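Local coordinates for protein diacylglycerol kinase (Bacillus anthracis, PDB 3S40) that probably catalyses the ATP-dependent phosphorylation of diacylglycerol to phosphatidic acid, at residues 9-14 / 66-71; 62-67 / 88-93; 181-186 / 197-202; 267-272 / 279-284. All blocks are in the same frame, centred on the assembly; numbering follows the deposited sequence.

In the fold
Interactions 1 and 2 are neighbours in the parallel sheet of the diacylglycerol kinase catalytic domain: both use strand 66-71, one along each edge, and their centres lie about 8 Å apart. That strand ends at Gly71, where the GGDGT sequence begins; in relatives this motif takes part in nucleotide binding, so the two contacts probably frame the strand that leads to the active site. Interactions 3 and 4 belong to the C-terminal beta sandwich-like domain, with centres about 11 Å apart, and meet where the Lys270 side chain packs on Phe181. The closest approach between the pairs, interactions 2 and 3, is about 17 Å between nearest atoms (centres about 35 Å).

Interaction 1 of 4, residues 9-14 / 66-71; sequences EKVLLI and LIIVFG
Leu12 and Ile14 interleave their backbone groups with those of Leu66, Ile68 and Phe70, as neighbouring parallel strands do. Leu12 N donates to Leu66 O (2.9 Å), and Leu12 O in turn accepts from Ile68 N (2.7 Å). One repeat further, Ile14 N binds Ile68 O and Ile14 O receives Phe70 N, both in nearly straight bonds. Before strand 11-14 begins, Leu66 N reaches Lys10 O only weakly, at 3.3 Å. Between these bonds the CA hydrogens of Val11 and Leu13 approach the carbonyl oxygens of Leu66 and Ile68.

The side chains that meet are apolar on both faces, nearly all aliphatic, as suits a buried central sheet. On the face of Val11, Leu13, Leu66 and Ile68, the branched Ile68 spans two neighbours. Its chi1 (-52°) puts CG1 beside the backbone N, and the extended chi2 (175°) then carries CD1 to within 3.7 Å of Val11 CG1. Its other branch, CG2, meets Leu13 CD1 at 3.5 Å, a tight fit. Val11 and Leu66 lie side by side, pointing the same way. On the opposite face, Ile14 CD1 rests on Ile67 CG2 (3.9 Å), while the ends of Leu12 and Ile67 touch more lightly.

Strand 42-46 pairs with the other edge of 11-15, and 91-96 with that of 66-71. Helix 113-120 packs on Leu66 and Ile68, helix 52-60 on Leu12 and Ile14.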
loop_
_atom_site.group_PDB
_atom_site.type_symbol
_atom_site.label_atom_id
_atom_site.label_comp_id
_atom_site.label_asym_id
_atom_site.label_seq_id
_atom_site.Cartn_x
_atom_site.Cartn_y
_atom_site.Cartn_z
ATOM N N GLU A 9 -13.664 -4.908 -20.513
ATOM C CA GLU A 9 -14.649 -5.803 -21.107
ATOM C C GLU A 9 -15.137 -6.811 -20.066
ATOM O O GLU A 9 -16.323 -7.070 -19.958
ATOM C CB GLU A 9 -14.025 -6.524 -22.290
ATOM C CG GLU A 9 -15.017 -6.967 -23.336
ATOM C CD GLU A 9 -14.334 -7.653 -24.502
ATOM O OE1 GLU A 9 -14.180 -8.895 -24.454
ATOM O OE2 GLU A 9 -13.940 -6.946 -25.457
ATOM N N LYS A 10 -14.208 -7.356 -19.285
ATOM C CA LYS A 10 -14.557 -8.283 -18.222
ATOM C C LYS A 10 -13.998 -7.821 -16.890
ATOM O O LYS A 10 -12.825 -7.400 -16.772
ATOM C CB LYS A 10 -14.079 -9.698 -18.552
ATOM C CG LYS A 10 -14.733 -10.254 -19.804
ATOM C CD LYS A 10 -13.878 -11.307 -20.446
ATOM C CE LYS A 10 -14.211 -12.680 -19.934
ATOM N NZ LYS A 10 -14.277 -13.647 -21.072
ATOM N N VAL A 11 -14.859 -7.898 -15.892
ATOM C CA VAL A 11 -14.562 -7.431 -14.541
ATOM C C VAL A 11 -14.783 -8.564 -13.538
ATOM O O VAL A 11 -15.773 -9.314 -13.619
ATOM C CB VAL A 11 -15.450 -6.210 -14.164
ATOM C CG1 VAL A 11 -15.153 -5.724 -12.745
ATOM C CG2 VAL A 11 -15.295 -5.075 -15.197
ATOM N N LEU A 12 -13.844 -8.688 -12.610
ATOM C CA LEU A 12 -13.999 -9.510 -11.415
ATOM C C LEU A 12 -14.101 -8.646 -10.161
ATOM O O LEU A 12 -13.260 -7.774 -9.936
ATOM C CB LEU A 12 -12.790 -10.423 -11.257
ATOM C CG LEU A 12 -12.679 -11.145 -9.906
ATOM C CD1 LEU A 12 -13.860 -12.101 -9.669
ATOM C CD2 LEU A 12 -11.346 -11.863 -9.812
ATOM N N LEU A 13 -15.118 -8.905 -9.340
ATOM C CA LEU A 13 -15.230 -8.318 -8.008
ATOM C C LEU A 13 -14.996 -9.392 -6.948
ATOM O O LEU A 13 -15.733 -10.388 -6.872
ATOM C CB LEU A 13 -16.622 -7.670 -7.804
ATOM C CG LEU A 13 -16.978 -7.222 -6.375
ATOM C CD1 LEU A 13 -16.083 -6.050 -5.948
ATOM C CD2 LEU A 13 -18.450 -6.816 -6.199
ATOM N N ILE A 14 -13.962 -9.203 -6.140
ATOM C CA ILE A 14 -13.686 -10.112 -5.022
ATOM C C ILE A 14 -14.262 -9.504 -3.767
ATOM O O ILE A 14 -13.966 -8.358 -3.435
ATOM C CB ILE A 14 -12.173 -10.359 -4.822
ATOM C CG1 ILE A 14 -11.594 -11.025 -6.074
ATOM C CG2 ILE A 14 -11.910 -11.226 -3.553
ATOM C CD1 ILE A 14 -10.064 -10.977 -6.180
ATOM N N LEU A 66 -10.218 -5.978 -15.293
ATOM C CA LEU A 66 -10.279 -5.210 -14.063
ATOM C C LEU A 66 -10.582 -6.160 -12.923
ATOM O O LEU A 66 -11.513 -6.981 -13.020
ATOM C CB LEU A 66 -11.392 -4.157 -14.170
ATOM C CG LEU A 66 -11.665 -3.305 -12.924
ATOM C CD1 LEU A 66 -10.395 -2.511 -12.487
ATOM C CD2 LEU A 66 -12.849 -2.356 -13.153
ATOM N N ILE A 67 -9.790 -6.078 -11.865
ATOM C CA ILE A 67 -10.077 -6.790 -10.620
ATOM C C ILE A 67 -10.406 -5.782 -9.520
ATOM O O ILE A 67 -9.619 -4.885 -9.229
ATOM C CB ILE A 67 -8.906 -7.697 -10.166
ATOM C CG1 ILE A 67 -8.696 -8.841 -11.176
ATOM C CG2 ILE A 67 -9.171 -8.268 -8.771
ATOM C CD1 ILE A 67 -7.744 -9.927 -10.716
ATOM N N ILE A 68 -11.595 -5.906 -8.940
ATOM C CA ILE A 68 -12.014 -5.025 -7.857
ATOM C C ILE A 68 -11.952 -5.804 -6.567
ATOM O O ILE A 68 -12.403 -6.947 -6.512
ATOM C CB ILE A 68 -13.452 -4.535 -8.067
ATOM C CG1 ILE A 68 -13.588 -3.932 -9.468
ATOM C CG2 ILE A 68 -13.868 -3.555 -6.950
ATOM C CD1 ILE A 68 -15.011 -3.533 -9.821
ATOM N N VAL A 69 -11.371 -5.221 -5.528
ATOM C CA VAL A 69 -11.364 -5.905 -4.228
ATOM C C VAL A 69 -12.157 -5.124 -3.184
ATOM O O VAL A 69 -11.871 -3.961 -2.934
ATOM C CB VAL A 69 -9.920 -6.184 -3.754
ATOM C CG1 VAL A 69 -9.090 -4.917 -3.808
ATOM C CG2 VAL A 69 -9.919 -6.810 -2.366
ATOM N N PHE A 70 -13.191 -5.750 -2.616
ATOM C CA PHE A 70 -13.894 -5.181 -1.477
ATOM C C PHE A 70 -13.354 -5.790 -0.203
ATOM O O PHE A 70 -13.598 -6.957 0.078
ATOM C CB PHE A 70 -15.399 -5.434 -1.556
ATOM C CG PHE A 70 -16.155 -4.959 -0.326
ATOM C CD1 PHE A 70 -15.907 -3.711 0.221
ATOM C CD2 PHE A 70 -17.134 -5.752 0.260
ATOM C CE1 PHE A 70 -16.605 -3.259 1.351
ATOM C CE2 PHE A 70 -17.844 -5.307 1.386
ATOM C CZ PHE A 70 -17.576 -4.066 1.934
ATOM N N GLY A 71 -12.610 -5.008 0.571
ATOM C CA GLY A 71 -12.055 -5.521 1.813
ATOM C C GLY A 71 -11.008 -4.624 2.442
ATOM O O GLY A 71 -10.642 -3.586 1.885
#

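Interaction 2 of 4, residues 62-67 / 88-93; sequences SKVDLI and IRPTLA
Ile67 N donates to Thr91 O at 2.8 Å in a nearly straight bond. Ile67 O then accepts Ala93 N at 2.9 Å; the donor lies in the plane of the carbonyl, but the N-H is bent (148°). At the start of the pairing Thr91 N reaches Asp65 O only weakly. A water lies at this end, donating to Asp65 O (2.6 Å) and in weak contact with Thr91 OG1. The Thr91 hydroxyl has its stronger partner in Thr294 OG1, which ties it to strand 284-296, and the Asp65 carboxylate in Lys10 N, on the segment leading into strand 11-15.

Packing follows on either face. Leu66 CD1 sits against the methyl of Thr91, 3.6 Å from CG2, and also meets Ala93 CB; a residue as small as alanine fits beside the leucine branch. On the other face the chi2 of Leu92 (63°) turns its CD1 to Ile67, 3.9 Å from CG2. Pro90, which has no N-H to offer a strand partner, suits the entry to the strand: its CG rests 3.7 Å from Ile67 CG1, and its CB is 3.5 Å from Asp65 O and 3.6 Å from Val64 O. Such parallel pairing, with helix 73-83 making the connection, is the beta-alpha-beta crossover typical of nucleotide-binding alpha/beta domains.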
loop_
_atom_site.group_PDB
_atom_site.type_symbol
_atom_site.label_atom_id
_atom_site.label_comp_id
_atom_site.label_asym_id
_atom_site.label_seq_id
_atom_site.Cartn_x
_atom_site.Cartn_y
_atom_site.Cartn_z
ATOM N N SER A 62 -5.356 -13.481 -16.178
ATOM C CA SER A 62 -5.286 -13.471 -17.633
ATOM C C SER A 62 -6.667 -13.475 -18.285
ATOM O O SER A 62 -6.782 -13.483 -19.507
ATOM C CB SER A 62 -4.480 -14.668 -18.153
ATOM O OG SER A 62 -5.217 -15.873 -18.003
ATOM N N LYS A 63 -7.714 -13.470 -17.481
ATOM C CA LYS A 63 -9.053 -13.595 -18.043
ATOM C C LYS A 63 -9.896 -12.334 -17.946
ATOM O O LYS A 63 -10.882 -12.209 -18.666
ATOM C CB LYS A 63 -9.800 -14.773 -17.401
ATOM C CG LYS A 63 -9.008 -16.067 -17.415
ATOM C CD LYS A 63 -9.870 -17.279 -17.049
ATOM C CE LYS A 63 -10.276 -17.286 -15.579
ATOM N NZ LYS A 63 -10.921 -18.578 -15.181
ATOM N N VAL A 64 -9.532 -11.408 -17.057
ATOM C CA VAL A 64 -10.309 -10.180 -16.903
ATOM C C VAL A 64 -9.456 -8.946 -17.109
ATOM O O VAL A 64 -8.237 -9.019 -17.093
ATOM C CB VAL A 64 -11.000 -10.063 -15.507
ATOM C CG1 VAL A 64 -12.152 -11.086 -15.367
ATOM C CG2 VAL A 64 -9.988 -10.215 -14.366
ATOM N N ASP A 65 -10.113 -7.805 -17.262
ATOM C CA ASP A 65 -9.437 -6.536 -17.510
ATOM C C ASP A 65 -9.342 -5.701 -16.251
ATOM O O ASP A 65 -8.487 -4.837 -16.150
ATOM C CB ASP A 65 -10.172 -5.750 -18.599
ATOM C CG ASP A 65 -10.390 -6.588 -19.852
ATOM O OD1 ASP A 65 -9.388 -6.883 -20.543
ATOM O OD2 ASP A 65 -11.546 -6.978 -20.126
ATOM N N LEU A 66 -10.218 -5.978 -15.293
ATOM C CA LEU A 66 -10.279 -5.210 -14.063
ATOM C C LEU A 66 -10.582 -6.160 -12.923
ATOM O O LEU A 66 -11.513 -6.981 -13.020
ATOM C CB LEU A 66 -11.392 -4.157 -14.170
ATOM C CG LEU A 66 -11.665 -3.305 -12.924
ATOM C CD1 LEU A 66 -10.395 -2.511 -12.487
ATOM C CD2 LEU A 66 -12.849 -2.356 -13.153
ATOM N N ILE A 67 -9.790 -6.078 -11.865
ATOM C CA ILE A 67 -10.077 -6.790 -10.620
ATOM C C ILE A 67 -10.406 -5.782 -9.520
ATOM O O ILE A 67 -9.619 -4.885 -9.229
ATOM C CB ILE A 67 -8.906 -7.697 -10.166
ATOM C CG1 ILE A 67 -8.696 -8.841 -11.176
ATOM C CG2 ILE A 67 -9.171 -8.268 -8.771
ATOM C CD1 ILE A 67 -7.744 -9.927 -10.716
ATOM N N ILE A 88 1.037 -11.104 -16.602
ATOM C CA ILE A 88 -0.133 -10.359 -17.019
ATOM C C ILE A 88 -0.931 -9.911 -15.791
ATOM O O ILE A 88 -1.328 -10.734 -14.968
ATOM C CB ILE A 88 -0.982 -11.188 -17.968
ATOM C CG1 ILE A 88 -0.153 -11.538 -19.207
ATOM C CG2 ILE A 88 -2.255 -10.431 -18.340
ATOM C CD1 ILE A 88 -0.878 -12.423 -20.185
ATOM N N ARG A 89 -1.128 -8.599 -15.673
ATOM C CA ARG A 89 -1.740 -7.997 -14.496
ATOM C C ARG A 89 -2.818 -6.991 -14.887
ATOM O O ARG A 89 -2.520 -5.902 -15.361
ATOM C CB ARG A 89 -0.685 -7.292 -13.654
ATOM C CG ARG A 89 0.511 -8.166 -13.318
ATOM C CD ARG A 89 1.571 -7.378 -12.554
ATOM N NE ARG A 89 2.108 -6.268 -13.335
ATOM C CZ ARG A 89 3.012 -6.388 -14.306
ATOM N NH1 ARG A 89 3.481 -7.576 -14.661
ATOM N NH2 ARG A 89 3.431 -5.307 -14.950
ATOM N N PRO A 90 -4.086 -7.353 -14.677
ATOM C CA PRO A 90 -5.163 -6.393 -14.951
ATOM C C PRO A 90 -5.091 -5.162 -14.035
ATOM O O PRO A 90 -4.460 -5.174 -12.983
ATOM C CB PRO A 90 -6.442 -7.186 -14.629
ATOM C CG PRO A 90 -6.003 -8.247 -13.670
ATOM C CD PRO A 90 -4.564 -8.589 -14.036
ATOM N N THR A 91 -5.777 -4.113 -14.454
ATOM C CA THR A 91 -6.087 -2.992 -13.594
ATOM C C THR A 91 -6.747 -3.443 -12.299
ATOM O O THR A 91 -7.605 -4.352 -12.282
ATOM C CB THR A 91 -6.991 -2.007 -14.319
ATOM O OG1 THR A 91 -6.315 -1.559 -15.498
ATOM C CG2 THR A 91 -7.332 -0.767 -13.426
ATOM N N LEU A 92 -6.334 -2.806 -11.210
ATOM C CA LEU A 92 -6.854 -3.131 -9.882
ATOM C C LEU A 92 -7.621 -1.935 -9.296
ATOM O O LEU A 92 -7.281 -0.773 -9.561
ATOM C CB LEU A 92 -5.692 -3.558 -8.968
ATOM C CG LEU A 92 -5.951 -4.104 -7.564
ATOM C CD1 LEU A 92 -6.740 -5.414 -7.609
ATOM C CD2 LEU A 92 -4.626 -4.303 -6.828
ATOM N N ALA A 93 -8.662 -2.221 -8.520
ATOM C CA ALA A 93 -9.447 -1.193 -7.838
ATOM C C ALA A 93 -9.780 -1.679 -6.437
ATOM O O ALA A 93 -9.837 -2.882 -6.190
ATOM C CB ALA A 93 -10.706 -0.859 -8.611
HETATM O O HOH W 1 -6.797 -3.895 -17.940
#

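Interaction 3 of 4, residues 181-186 / 197-202; sequences FPVKIT and VLVMVG
Strand 181-186, bearing Phe181, Val183 and Ile185, faces strand 198-202 at an axis distance of 9.2 Å, the directions 32° apart and no hydrogen bond between them: two sheets packed face to face. Val199 receives all three side chains. Its CG1 is anti to the backbone N and its CG2 anti to the carbonyl carbon, which spreads the two methyls toward different partners. CG2 touches the far end of the Phe181 ring, 4.0 Å from CZ, and also Val183 CG2 at 4.2 Å. CG1 meets Ile185 CD1, likewise at 4.2 Å. In Phe181, chi1 (61°) places CG between the backbone N and the carbonyl carbon, the crowded position, and the ring extends to the other strand. There CE2 comes within 3.4 Å of Val197 O, while Val199 lies obliquely to the ring.

The chain turns a corner at Val197, passing from strand 190-196 in one sheet to 198-202 in the other, and Val197 and Leu198 both face Val229 in a classic beta bulge. Ile144 and Trp142 continue the core beside Val199, and Lys270 makes a cation-pi contact with Phe181. Apart from CE2 against Val197 O, the closest contacts join apolar carbons, so shape and the exclusion of water, together with the chain link at Val197, probably set how the two layers of this beta sandwich fit.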
loop_
_atom_site.group_PDB
_atom_site.type_symbol
_atom_site.label_atom_id
_atom_site.label_comp_id
_atom_site.label_asym_id
_atom_site.label_seq_id
_atom_site.Cartn_x
_atom_site.Cartn_y
_atom_site.Cartn_z
ATOM N N PHE A 181 19.383 0.923 17.747
ATOM C CA PHE A 181 20.200 -0.080 17.069
ATOM C C PHE A 181 20.942 0.551 15.900
ATOM O O PHE A 181 20.422 1.461 15.252
ATOM C CB PHE A 181 19.333 -1.237 16.573
ATOM C CG PHE A 181 18.283 -0.816 15.591
ATOM C CD1 PHE A 181 18.594 -0.662 14.247
ATOM C CD2 PHE A 181 16.987 -0.557 16.011
ATOM C CE1 PHE A 181 17.625 -0.263 13.335
ATOM C CE2 PHE A 181 16.010 -0.158 15.106
ATOM C CZ PHE A 181 16.331 -0.009 13.766
ATOM N N PRO A 182 22.163 0.069 15.625
ATOM C CA PRO A 182 22.981 0.596 14.533
ATOM C C PRO A 182 22.516 0.089 13.171
ATOM O O PRO A 182 22.067 -1.052 13.030
ATOM C CB PRO A 182 24.372 0.045 14.849
ATOM C CG PRO A 182 24.102 -1.236 15.547
ATOM C CD PRO A 182 22.845 -1.018 16.349
ATOM N N VAL A 183 22.640 0.951 12.169
ATOM C CA VAL A 183 22.181 0.644 10.833
ATOM C C VAL A 183 23.154 1.248 9.839
ATOM O O VAL A 183 23.791 2.276 10.100
ATOM C CB VAL A 183 20.753 1.206 10.573
ATOM C CG1 VAL A 183 20.796 2.726 10.347
ATOM C CG2 VAL A 183 20.107 0.515 9.380
ATOM N N LYS A 184 23.272 0.580 8.702
ATOM C CA LYS A 184 24.093 1.049 7.605
ATOM C C LYS A 184 23.199 1.004 6.375
ATOM O O LYS A 184 22.608 -0.041 6.073
ATOM C CB LYS A 184 25.286 0.113 7.427
ATOM C CG LYS A 184 26.482 0.727 6.734
ATOM C CD LYS A 184 27.712 -0.167 6.877
ATOM C CE LYS A 184 27.771 -0.851 8.249
ATOM N NZ LYS A 184 27.699 0.096 9.398
ATOM N N ILE A 185 23.072 2.130 5.680
ATOM C CA ILE A 185 22.195 2.180 4.509
ATOM C C ILE A 185 22.957 2.655 3.293
ATOM O O ILE A 185 23.552 3.730 3.315
ATOM C CB ILE A 185 20.969 3.114 4.730
ATOM C CG1 ILE A 185 20.170 2.687 5.971
ATOM C CG2 ILE A 185 20.070 3.125 3.499
ATOM C CD1 ILE A 185 19.022 3.622 6.342
ATOM N N THR A 186 22.953 1.844 2.242
ATOM C CA THR A 186 23.475 2.260 0.939
ATOM C C THR A 186 22.304 2.529 0.007
ATOM O O THR A 186 21.381 1.715 -0.104
ATOM C CB THR A 186 24.356 1.171 0.295
ATOM O OG1 THR A 186 23.549 0.025 -0.029
ATOM C CG2 THR A 186 25.473 0.756 1.235
ATOM N N VAL A 197 16.354 4.416 16.033
ATOM C CA VAL A 197 15.302 3.724 16.760
ATOM C C VAL A 197 14.294 3.120 15.771
ATOM O O VAL A 197 13.649 2.109 16.060
ATOM C CB VAL A 197 14.594 4.659 17.771
ATOM C CG1 VAL A 197 14.457 6.071 17.212
ATOM C CG2 VAL A 197 13.239 4.096 18.154
ATOM N N LEU A 198 14.181 3.739 14.596
ATOM C CA LEU A 198 13.221 3.300 13.585
ATOM C C LEU A 198 13.742 3.526 12.163
ATOM O O LEU A 198 14.289 4.581 11.848
ATOM C CB LEU A 198 11.891 4.032 13.778
ATOM C CG LEU A 198 10.835 3.847 12.688
ATOM C CD1 LEU A 198 10.104 2.520 12.857
ATOM C CD2 LEU A 198 9.853 4.995 12.706
ATOM N N VAL A 199 13.581 2.529 11.304
ATOM C CA VAL A 199 13.942 2.689 9.901
ATOM C C VAL A 199 12.775 2.314 9.010
ATOM O O VAL A 199 12.187 1.245 9.154
ATOM C CB VAL A 199 15.140 1.827 9.514
ATOM C CG1 VAL A 199 15.482 2.039 8.047
ATOM C CG2 VAL A 199 16.339 2.157 10.413
HETATM N N MSE A 200 12.441 3.196 8.082
HETATM C CA MSE A 200 11.367 2.887 7.164
HETATM C C MSE A 200 11.565 3.308 5.730
HETATM O O MSE A 200 12.231 4.304 5.431
HETATM C CB MSE A 200 10.063 3.414 7.689
HETATM C CG MSE A 200 9.465 2.412 8.605
HETATM SE SE MSE A 200 7.847 3.082 9.233
HETATM C CE MSE A 200 7.034 3.576 7.488
ATOM N N VAL A 201 10.960 2.508 4.859
ATOM C CA VAL A 201 10.989 2.702 3.431
ATOM C C VAL A 201 9.548 2.781 2.970
ATOM O O VAL A 201 8.811 1.812 3.065
ATOM C CB VAL A 201 11.697 1.527 2.741
ATOM C CG1 VAL A 201 11.901 1.825 1.266
ATOM C CG2 VAL A 201 13.026 1.281 3.415
ATOM N N GLY A 202 9.146 3.949 2.488
ATOM C CA GLY A 202 7.751 4.204 2.183
ATOM C C GLY A 202 7.435 4.335 0.709
ATOM O O GLY A 202 8.234 4.844 -0.077
#

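Interaction 4 of 4, residues 267-272 / 279-284; sequences EEEKEV and SLHTPC
Glu269 lays its carboxylate over one face of the His281 imidazole, the two planes only 13° apart. The stack lies on a loosely bonded beta hairpin, strands 271-274 and 280-281, at the margin of a sheet in the C-terminal sandwich domain. OE2 of Glu269 stands above the ring plane but displaced toward the rim, 3.3 Å from His281 CG. At the ring's edge His281 ND1 donates to Thr282 O (3.1 Å); Thr282 O lies almost in the ring plane, while ND1 stands above the carbonyl plane. This bond fixes the rotation of the imidazole, and the nearby carboxylate may polarise the imidazole. Glu269 gets there by an extended chain, its CG anti to the backbone N (chi1 169°).

Glu271 and His281 form a non-hydrogen-bonded antiparallel pair, and charged or polar residues suit its exposed face. Towards the open end, Thr282 grips the backbone of Lys270 twice. Its OG1 accepts Lys270 N at 2.8 Å, and its own N donates to Lys270 O at 3.0 Å. The same hydroxyl is also hydrogen-bonded to Thr266 OG1, so a short threonine here ties the hairpin to the strand before it. Val272 N donates to Leu280 O at 3.1 Å, from above the carbonyl plane, in a loose pairing. The Lys270 side chain turns elsewhere, to the ring of Phe181.

On the face of Val272 and Leu280, the two aliphatic side chains touch through their CB atoms. Trp142 and Ile144 pack on Val272 from strand 141-144. The Val272 methyl CG2, anti to its carbonyl carbon, comes to rest 3.7 Å from His281 CA.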
loop_
_atom_site.group_PDB
_atom_site.type_symbol
_atom_site.label_atom_id
_atom_site.label_comp_id
_atom_site.label_asym_id
_atom_site.label_seq_id
_atom_site.Cartn_x
_atom_site.Cartn_y
_atom_site.Cartn_z
ATOM N N GLU A 267 23.555 -4.442 12.634
ATOM C CA GLU A 267 24.540 -5.143 13.452
ATOM C C GLU A 267 24.147 -6.604 13.633
ATOM O O GLU A 267 24.915 -7.514 13.321
ATOM C CB GLU A 267 24.646 -4.476 14.822
ATOM C CG GLU A 267 25.969 -4.704 15.529
ATOM C CD GLU A 267 27.113 -3.937 14.883
ATOM O OE1 GLU A 267 26.843 -3.056 14.038
ATOM O OE2 GLU A 267 28.283 -4.216 15.222
ATOM N N GLU A 268 22.946 -6.817 14.158
ATOM C CA GLU A 268 22.375 -8.148 14.275
ATOM C C GLU A 268 21.119 -8.218 13.433
ATOM O O GLU A 268 20.383 -7.241 13.334
ATOM C CB GLU A 268 22.002 -8.445 15.722
ATOM C CG GLU A 268 23.169 -8.618 16.664
ATOM C CD GLU A 268 22.709 -9.009 18.052
ATOM O OE1 GLU A 268 23.253 -9.984 18.613
ATOM O OE2 GLU A 268 21.795 -8.339 18.579
ATOM N N GLU A 269 20.866 -9.373 12.833
ATOM C CA GLU A 269 19.614 -9.585 12.127
ATOM C C GLU A 269 18.442 -9.001 12.915
ATOM O O GLU A 269 18.323 -9.221 14.123
ATOM C CB GLU A 269 19.390 -11.077 11.897
ATOM C CG GLU A 269 18.005 -11.427 11.419
ATOM C CD GLU A 269 17.944 -12.819 10.818
ATOM O OE1 GLU A 269 18.995 -13.321 10.353
ATOM O OE2 GLU A 269 16.844 -13.413 10.812
ATOM N N LYS A 270 17.598 -8.231 12.230
ATOM C CA LYS A 270 16.339 -7.745 12.800
ATOM C C LYS A 270 15.167 -8.177 11.912
ATOM O O LYS A 270 15.342 -8.476 10.729
ATOM C CB LYS A 270 16.352 -6.220 12.960
ATOM C CG LYS A 270 17.481 -5.689 13.844
ATOM C CD LYS A 270 17.386 -4.181 14.052
ATOM C CE LYS A 270 16.236 -3.812 14.984
ATOM N NZ LYS A 270 16.554 -4.088 16.416
ATOM N N GLU A 271 13.974 -8.210 12.488
ATOM C CA GLU A 271 12.791 -8.633 11.753
ATOM C C GLU A 271 12.177 -7.458 11.005
ATOM O O GLU A 271 12.222 -6.318 11.478
ATOM C CB GLU A 271 11.766 -9.231 12.710
ATOM C CG GLU A 271 10.458 -9.623 12.055
ATOM C CD GLU A 271 9.485 -10.241 13.044
ATOM O OE1 GLU A 271 9.501 -9.829 14.227
ATOM O OE2 GLU A 271 8.713 -11.141 12.643
ATOM N N VAL A 272 11.597 -7.734 9.844
ATOM C CA VAL A 272 10.995 -6.685 9.026
ATOM C C VAL A 272 9.469 -6.756 9.006
ATOM O O VAL A 272 8.894 -7.839 8.940
ATOM C CB VAL A 272 11.506 -6.740 7.577
ATOM C CG1 VAL A 272 10.658 -5.838 6.672
ATOM C CG2 VAL A 272 12.983 -6.361 7.512
ATOM N N SER A 279 7.344 -12.196 6.149
ATOM C CA SER A 279 8.577 -12.601 6.813
ATOM C C SER A 279 9.846 -12.183 6.076
ATOM O O SER A 279 10.300 -12.866 5.152
ATOM C CB SER A 279 8.592 -14.116 7.014
ATOM O OG SER A 279 8.651 -14.783 5.765
ATOM N N LEU A 280 10.419 -11.062 6.494
ATOM C CA LEU A 280 11.732 -10.666 6.017
ATOM C C LEU A 280 12.593 -10.334 7.219
ATOM O O LEU A 280 12.135 -10.383 8.357
ATOM C CB LEU A 280 11.642 -9.451 5.082
ATOM C CG LEU A 280 11.051 -9.669 3.685
ATOM C CD1 LEU A 280 10.471 -8.383 3.132
ATOM C CD2 LEU A 280 12.094 -10.246 2.740
ATOM N N HIS A 281 13.842 -9.979 6.958
ATOM C CA HIS A 281 14.753 -9.588 8.014
ATOM C C HIS A 281 16.033 -9.107 7.363
ATOM O O HIS A 281 16.351 -9.508 6.244
ATOM C CB HIS A 281 15.038 -10.776 8.929
ATOM C CG HIS A 281 15.533 -11.979 8.197
ATOM N ND1 HIS A 281 16.752 -12.007 7.554
ATOM C CD2 HIS A 281 14.962 -13.187 7.979
ATOM C CE1 HIS A 281 16.918 -13.188 6.983
ATOM N NE2 HIS A 281 15.847 -13.922 7.226
ATOM N N THR A 282 16.758 -8.237 8.058
ATOM C CA THR A 282 18.029 -7.729 7.554
ATOM C C THR A 282 19.048 -8.856 7.387
ATOM O O THR A 282 18.943 -9.885 8.046
ATOM C CB THR A 282 18.616 -6.641 8.500
ATOM O OG1 THR A 282 18.632 -7.128 9.852
ATOM C CG2 THR A 282 17.787 -5.365 8.434
ATOM N N PRO A 283 20.037 -8.668 6.493
ATOM C CA PRO A 283 20.153 -7.507 5.602
ATOM C C PRO A 283 19.114 -7.581 4.486
ATOM O O PRO A 283 18.472 -8.620 4.322
ATOM C CB PRO A 283 21.567 -7.640 5.028
ATOM C CG PRO A 283 21.851 -9.101 5.087
ATOM C CD PRO A 283 21.168 -9.599 6.332
ATOM N N CYS A 284 18.958 -6.495 3.730
ATOM C CA CYS A 284 17.855 -6.398 2.785
ATOM C C CYS A 284 18.145 -5.443 1.625
ATOM O O CYS A 284 18.641 -4.322 1.827
ATOM C CB CYS A 284 16.587 -5.976 3.535
ATOM S SG CYS A 284 15.070 -6.271 2.640
#